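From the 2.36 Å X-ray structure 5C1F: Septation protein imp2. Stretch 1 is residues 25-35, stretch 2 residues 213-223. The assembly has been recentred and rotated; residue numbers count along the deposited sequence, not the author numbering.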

# COMPACT_ATOMS: atom_id res chain seq x y z
N SER A 25 -33.07 -23.06 -7.01
CA SER A 25 -32.97 -21.92 -6.10
C SER A 25 -31.54 -21.66 -5.65
O SER A 25 -31.22 -20.56 -5.19
CB SER A 25 -33.87 -22.15 -4.88
OG SER A 25 -33.53 -23.36 -4.23
N ARG A 26 -30.67 -22.66 -5.79
CA ARG A 26 -29.28 -22.51 -5.37
C ARG A 26 -28.54 -21.49 -6.24
O ARG A 26 -27.58 -20.87 -5.78
CB ARG A 26 -28.56 -23.87 -5.41
CG ARG A 26 -27.06 -23.76 -5.16
CD ARG A 26 -26.40 -25.09 -4.85
NE ARG A 26 -24.95 -24.94 -4.75
CZ ARG A 26 -24.31 -24.43 -3.70
NH1 ARG A 26 -24.99 -24.02 -2.64
NH2 ARG A 26 -22.99 -24.34 -3.71
N PHE A 27 -29.00 -21.32 -7.47
CA PHE A 27 -28.39 -20.35 -8.39
C PHE A 27 -28.27 -18.96 -7.77
O PHE A 27 -27.30 -18.25 -8.02
CB PHE A 27 -29.19 -20.28 -9.69
CG PHE A 27 -28.80 -21.31 -10.70
CD1 PHE A 27 -27.62 -21.17 -11.42
CD2 PHE A 27 -29.60 -22.42 -10.94
CE1 PHE A 27 -27.25 -22.12 -12.36
CE2 PHE A 27 -29.23 -23.37 -11.87
CZ PHE A 27 -28.05 -23.22 -12.58
N SER A 28 -29.26 -18.58 -6.97
CA SER A 28 -29.26 -17.28 -6.32
C SER A 28 -28.27 -17.22 -5.15
O SER A 28 -27.76 -16.15 -4.82
CB SER A 28 -30.67 -16.93 -5.83
OG SER A 28 -31.10 -17.85 -4.85
N ASP A 29 -28.02 -18.37 -4.53
CA ASP A 29 -27.06 -18.45 -3.43
C ASP A 29 -25.64 -18.35 -3.96
O ASP A 29 -24.79 -17.67 -3.39
CB ASP A 29 -27.24 -19.75 -2.64
CG ASP A 29 -28.58 -19.82 -1.94
OD1 ASP A 29 -29.16 -18.75 -1.65
OD2 ASP A 29 -29.04 -20.95 -1.67
N VAL A 30 -25.39 -19.05 -5.06
CA VAL A 30 -24.12 -18.99 -5.77
C VAL A 30 -23.82 -17.55 -6.20
O VAL A 30 -22.69 -17.07 -6.06
CB VAL A 30 -24.12 -19.92 -7.00
CG1 VAL A 30 -22.93 -19.63 -7.90
CG2 VAL A 30 -24.12 -21.38 -6.57
N LYS A 31 -24.84 -16.87 -6.70
CA LYS A 31 -24.69 -15.49 -7.15
C LYS A 31 -24.36 -14.56 -5.99
O LYS A 31 -23.54 -13.65 -6.12
CB LYS A 31 -25.97 -15.03 -7.86
CG LYS A 31 -25.94 -13.57 -8.29
CD LYS A 31 -27.22 -13.15 -8.99
CE LYS A 31 -27.17 -11.68 -9.35
NZ LYS A 31 -28.42 -11.21 -10.02
N HIS A 32 -25.01 -14.80 -4.85
CA HIS A 32 -24.80 -14.02 -3.64
C HIS A 32 -23.37 -14.15 -3.13
O HIS A 32 -22.70 -13.15 -2.85
CB HIS A 32 -25.79 -14.47 -2.55
CG HIS A 32 -25.78 -13.62 -1.33
ND1 HIS A 32 -26.26 -12.32 -1.32
CD2 HIS A 32 -25.37 -13.87 -0.06
CE1 HIS A 32 -26.13 -11.82 -0.11
NE2 HIS A 32 -25.60 -12.74 0.68
N ILE A 33 -22.90 -15.39 -3.00
CA ILE A 33 -21.53 -15.68 -2.60
C ILE A 33 -20.54 -15.02 -3.55
O ILE A 33 -19.54 -14.43 -3.12
CB ILE A 33 -21.26 -17.20 -2.58
CG1 ILE A 33 -22.18 -17.90 -1.58
CG2 ILE A 33 -19.80 -17.49 -2.26
CD1 ILE A 33 -22.18 -19.41 -1.71
N ASN A 34 -20.82 -15.11 -4.84
CA ASN A 34 -19.96 -14.55 -5.86
C ASN A 34 -19.87 -13.03 -5.77
O ASN A 34 -18.80 -12.45 -5.95
CB ASN A 34 -20.46 -14.96 -7.25
CG ASN A 34 -19.50 -14.58 -8.35
OD1 ASN A 34 -18.47 -15.22 -8.54
ND2 ASN A 34 -19.84 -13.54 -9.10
N GLU A 35 -20.99 -12.39 -5.47
CA GLU A 35 -21.05 -10.93 -5.39
C GLU A 35 -20.36 -10.41 -4.13
O GLU A 35 -19.76 -9.33 -4.14
CB GLU A 35 -22.50 -10.46 -5.44
CG GLU A 35 -22.71 -8.96 -5.19
CD GLU A 35 -22.01 -8.08 -6.21
OE1 GLU A 35 -21.74 -8.56 -7.33
OE2 GLU A 35 -21.74 -6.91 -5.89
N ASP A 213 -21.60 -30.23 -12.50
CA ASP A 213 -20.45 -29.64 -13.18
C ASP A 213 -20.26 -28.20 -12.73
O ASP A 213 -19.16 -27.80 -12.38
CB ASP A 213 -20.62 -29.70 -14.70
CG ASP A 213 -20.46 -31.10 -15.26
OD1 ASP A 213 -19.94 -31.97 -14.53
OD2 ASP A 213 -20.84 -31.33 -16.43
N ILE A 214 -21.35 -27.44 -12.73
CA ILE A 214 -21.31 -26.04 -12.33
C ILE A 214 -20.80 -25.87 -10.90
O ILE A 214 -19.99 -24.98 -10.63
CB ILE A 214 -22.70 -25.39 -12.46
CG1 ILE A 214 -23.06 -25.20 -13.94
CG2 ILE A 214 -22.75 -24.04 -11.74
CD1 ILE A 214 -24.42 -24.58 -14.16
N GLU A 215 -21.27 -26.72 -10.00
CA GLU A 215 -20.85 -26.64 -8.60
C GLU A 215 -19.37 -26.98 -8.45
O GLU A 215 -18.64 -26.31 -7.72
CB GLU A 215 -21.70 -27.56 -7.73
CG GLU A 215 -21.27 -27.62 -6.27
CD GLU A 215 -21.29 -26.26 -5.59
OE1 GLU A 215 -22.05 -25.37 -6.02
OE2 GLU A 215 -20.54 -26.09 -4.60
N GLU A 216 -18.93 -28.03 -9.14
CA GLU A 216 -17.53 -28.43 -9.08
C GLU A 216 -16.61 -27.37 -9.69
O GLU A 216 -15.53 -27.11 -9.17
CB GLU A 216 -17.33 -29.77 -9.79
CG GLU A 216 -17.98 -30.94 -9.07
CD GLU A 216 -17.89 -32.23 -9.86
OE1 GLU A 216 -17.37 -32.20 -11.00
OE2 GLU A 216 -18.34 -33.27 -9.34
N GLU A 217 -17.04 -26.76 -10.79
CA GLU A 217 -16.27 -25.70 -11.42
C GLU A 217 -16.26 -24.44 -10.56
O GLU A 217 -15.27 -23.71 -10.52
CB GLU A 217 -16.82 -25.37 -12.81
CG GLU A 217 -16.69 -26.50 -13.81
CD GLU A 217 -17.54 -26.26 -15.05
OE1 GLU A 217 -17.97 -25.10 -15.26
OE2 GLU A 217 -17.78 -27.23 -15.80
N ARG A 218 -17.37 -24.20 -9.87
CA ARG A 218 -17.50 -23.02 -9.02
C ARG A 218 -16.44 -23.02 -7.93
O ARG A 218 -15.83 -21.99 -7.65
CB ARG A 218 -18.89 -22.97 -8.38
CG ARG A 218 -19.14 -21.75 -7.53
CD ARG A 218 -20.43 -21.87 -6.74
NE ARG A 218 -20.32 -22.83 -5.64
CZ ARG A 218 -19.92 -22.51 -4.41
NH1 ARG A 218 -19.60 -21.26 -4.12
NH2 ARG A 218 -19.85 -23.44 -3.48
N ARG A 219 -16.23 -24.18 -7.32
CA ARG A 219 -15.29 -24.30 -6.22
C ARG A 219 -13.85 -24.23 -6.71
O ARG A 219 -12.99 -23.65 -6.04
CB ARG A 219 -15.54 -25.60 -5.45
CG ARG A 219 -16.91 -25.63 -4.79
CD ARG A 219 -17.09 -26.81 -3.86
NE ARG A 219 -18.39 -26.76 -3.18
CZ ARG A 219 -18.57 -26.31 -1.95
NH1 ARG A 219 -17.54 -25.90 -1.22
NH2 ARG A 219 -19.79 -26.30 -1.43
N HIS A 220 -13.58 -24.81 -7.87
CA HIS A 220 -12.26 -24.67 -8.48
C HIS A 220 -12.00 -23.22 -8.84
O HIS A 220 -10.89 -22.71 -8.66
CB HIS A 220 -12.14 -25.55 -9.73
CG HIS A 220 -11.89 -27.00 -9.42
ND1 HIS A 220 -10.71 -27.45 -8.88
CD2 HIS A 220 -12.67 -28.09 -9.60
CE1 HIS A 220 -10.77 -28.77 -8.73
NE2 HIS A 220 -11.95 -29.18 -9.16
N PHE A 221 -13.03 -22.55 -9.35
CA PHE A 221 -12.91 -21.14 -9.73
C PHE A 221 -12.54 -20.27 -8.53
O PHE A 221 -11.59 -19.49 -8.59
CB PHE A 221 -14.22 -20.64 -10.35
CG PHE A 221 -14.32 -19.14 -10.40
CD1 PHE A 221 -13.61 -18.41 -11.34
CD2 PHE A 221 -15.12 -18.46 -9.49
CE1 PHE A 221 -13.70 -17.03 -11.38
CE2 PHE A 221 -15.21 -17.08 -9.52
CZ PHE A 221 -14.50 -16.36 -10.47
N LEU A 222 -13.29 -20.42 -7.44
CA LEU A 222 -13.07 -19.61 -6.24
C LEU A 222 -11.68 -19.83 -5.65
O LEU A 222 -11.04 -18.88 -5.20
CB LEU A 222 -14.15 -19.89 -5.20
CG LEU A 222 -15.53 -19.32 -5.57
CD1 LEU A 222 -16.57 -19.63 -4.50
CD2 LEU A 222 -15.44 -17.82 -5.80
N LYS A 223 -11.22 -21.08 -5.65
CA LYS A 223 -9.88 -21.40 -5.17
C LYS A 223 -8.79 -20.74 -6.03
O LYS A 223 -7.84 -20.16 -5.50
CB LYS A 223 -9.66 -22.91 -5.14
CG LYS A 223 -10.37 -23.63 -4.01
CD LYS A 223 -10.09 -25.13 -4.05
CE LYS A 223 -8.60 -25.41 -4.02
NZ LYS A 223 -8.29 -26.86 -4.22
O HOH W 1 -20.20 -18.53 -5.70

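The two stretches are helices running almost parallel, 9° between their directions, yet their axes approach no closer than 12.4 Å. At that separation the contact is made by side chains, and 352 Å² is buried between the two stretches. Along stretch 2, Ile214 points toward stretch 1 and sets its CD1 4.2 Å from CE1 of Phe27, an apolar contact at the edge of the ring.

Glu215 is the electrostatic hub. Its OE1 accepts hydrogen bonds from Arg26 NH2 (2.7 Å) and NE (3.2 Å), forming a salt bridge that the Arg26 chain, with chi1 to chi3 all t, is long enough to reach. The same carboxylate binds two arginines of its own helix: Arg218 NE meets OE1 at 3.1 Å and Arg218 NH2 meets OE2 at 3.0 Å, while Arg219 NE lies 2.7 Å from OE2. This shared anion helps offset the repulsion where Arg26 NH2 and Arg218 NH2, both donors, sit 3.3 Å apart without bonding.

Arg218 suits its buried place because its aliphatic methylenes can pack on Val30, CD lying 3.6 Å from Val30 CG1, while its guanidinium keeps its hydrogen bonds to Glu215. The oxygen of water 1 accepts from Arg218 NH1 at 3.2 Å and donates to Val30 O at 2.9 Å. One turn on, Phe221 CE2 rests 3.9 Å from Asn34 OD1, a van der Waals contact without a hydrogen bond. Leu222, pointing toward stretch 1, offers a branched apolar end to Ile33, its CD1 4.5 Å from Ile33 CG2.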